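Local coordinates for subtilisin-like protein (Prochloron didemni, PDB 3ZXY), which probably acts as a serine endopeptidase of the subtilisin family, this chain being the protease domain of a longer protein, at residues A[46-49]-A[50-53]. The protein carries 1 engineered substitution. Residues are numbered along the deposited sequence; the frame is centred on the assembly and turned at random.
Sequences GFMS and AHGT
The first turns of helix 47-60, the helix that carries the predicted charge-relay histidine of this subtilase domain, bring Met48 alongside His51 and tie Thr53 back to Ser49. Gly46 occupies the N-cap position, and its O receives Ala50 N at 2.9 Å, the first of a ladder of i to i+4 bonds. His51 N then reaches Phe47 O, and Gly52 N meets Met48 O at 2.8 Å in a nearly straight bond (168° at the hydrogen). At the next step the carbonyl of Ser49 is gripped twice: Thr53 N donates to Ser49 O at 3.0 Å, and Thr53 OG1 donates to the same Ser49 O at 2.7 Å. The two donors come from opposite faces of the carbonyl plane, an arrangement reached because OG1 lies beside its own backbone N, chi1 -58°. Such a threonine hydroxyl bonded to the carbonyl four residues earlier is a familiar feature within helices; here OG1 also pairs with Asp20 N, so it links the helix to the loop after strand 11-16. His51 follows the subtilisin pattern, in which this histidine stands near the start of its helix. The imidazole is set at chi1 -162°, CG opposite the backbone N, and from there ND1 bonds to Asp16 OD1; the third predicted triad position is the engineered Ala211. The Met48 side chain curls beside it, pointing the same way, with CE 4.0 Å from His51 CB, while SD sits 4.9 Å from the ring centroid in an oblique sulfur-aromatic contact. On Ser49, OG bonds to Asp84 OD2 and Arg43 N, joining the helix start to two neighbouring loops.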
loop_
_atom_site.group_PDB
_atom_site.type_symbol
_atom_site.label_atom_id
_atom_site.label_comp_id
_atom_site.label_asym_id
_atom_site.label_seq_id
_atom_site.Cartn_x
_atom_site.Cartn_y
_atom_site.Cartn_z
ATOM N N GLY A 46 -18.583 -8.895 -6.423
ATOM C CA GLY A 46 -17.289 -9.003 -7.103
ATOM C C GLY A 46 -16.163 -9.233 -6.116
ATOM O O GLY A 46 -16.027 -8.509 -5.132
ATOM N N PHE A 47 -15.329 -10.221 -6.401
ATOM C CA PHE A 47 -14.176 -10.509 -5.536
ATOM C C PHE A 47 -13.157 -9.388 -5.530
ATOM O O PHE A 47 -12.555 -9.105 -4.492
ATOM C CB PHE A 47 -13.534 -11.829 -5.929
ATOM C CG PHE A 47 -14.355 -13.007 -5.533
ATOM C CD1 PHE A 47 -14.432 -13.386 -4.195
ATOM C CD2 PHE A 47 -15.083 -13.703 -6.467
ATOM C CE1 PHE A 47 -15.218 -14.448 -3.804
ATOM C CE2 PHE A 47 -15.867 -14.764 -6.082
ATOM C CZ PHE A 47 -15.930 -15.134 -4.751
ATOM N N MET A 48 -12.949 -8.753 -6.674
ATOM C CA MET A 48 -11.975 -7.672 -6.734
ATOM C C MET A 48 -12.582 -6.343 -6.283
ATOM O O MET A 48 -11.878 -5.500 -5.696
ATOM C CB MET A 48 -11.303 -7.611 -8.111
ATOM C CG MET A 48 -10.293 -8.732 -8.333
ATOM S SD MET A 48 -8.966 -8.719 -7.111
ATOM C CE MET A 48 -9.476 -10.123 -6.119
ATOM N N SER A 49 -13.886 -6.159 -6.497
ATOM C CA SER A 49 -14.608 -5.048 -5.858
ATOM C C SER A 49 -14.485 -5.136 -4.328
ATOM O O SER A 49 -14.258 -4.128 -3.650
ATOM C CB SER A 49 -16.079 -5.055 -6.254
ATOM O OG SER A 49 -16.272 -4.692 -7.607
ATOM N N ALA A 50 -14.591 -6.344 -3.774
ATOM C CA ALA A 50 -14.413 -6.530 -2.334
ATOM C C ALA A 50 -13.001 -6.168 -1.917
ATOM O O ALA A 50 -12.781 -5.414 -0.964
ATOM C CB ALA A 50 -14.720 -7.967 -1.938
ATOM N N HIS A 51 -12.032 -6.659 -2.666
ATOM C CA HIS A 51 -10.625 -6.448 -2.349
ATOM C C HIS A 51 -10.274 -4.973 -2.404
ATOM O O HIS A 51 -9.694 -4.410 -1.455
ATOM C CB HIS A 51 -9.803 -7.269 -3.346
ATOM C CG HIS A 51 -8.385 -7.526 -2.929
ATOM N ND1 HIS A 51 -7.387 -6.682 -3.244
ATOM C CD2 HIS A 51 -7.799 -8.611 -2.279
ATOM C CE1 HIS A 51 -6.225 -7.172 -2.786
ATOM N NE2 HIS A 51 -6.470 -8.357 -2.193
ATOM N N GLY A 52 -10.648 -4.306 -3.489
ATOM C CA GLY A 52 -10.301 -2.906 -3.684
ATOM C C GLY A 52 -11.012 -1.976 -2.719
ATOM O O GLY A 52 -10.409 -1.035 -2.208
ATOM N N THR A 53 -12.294 -2.231 -2.454
ATOM C CA THR A 53 -13.047 -1.396 -1.514
ATOM C C THR A 53 -12.460 -1.513 -0.107
ATOM O O THR A 53 -12.312 -0.504 0.610
ATOM C CB THR A 53 -14.532 -1.790 -1.515
ATOM O OG1 THR A 53 -15.053 -1.648 -2.849
ATOM C CG2 THR A 53 -15.347 -0.939 -0.536
#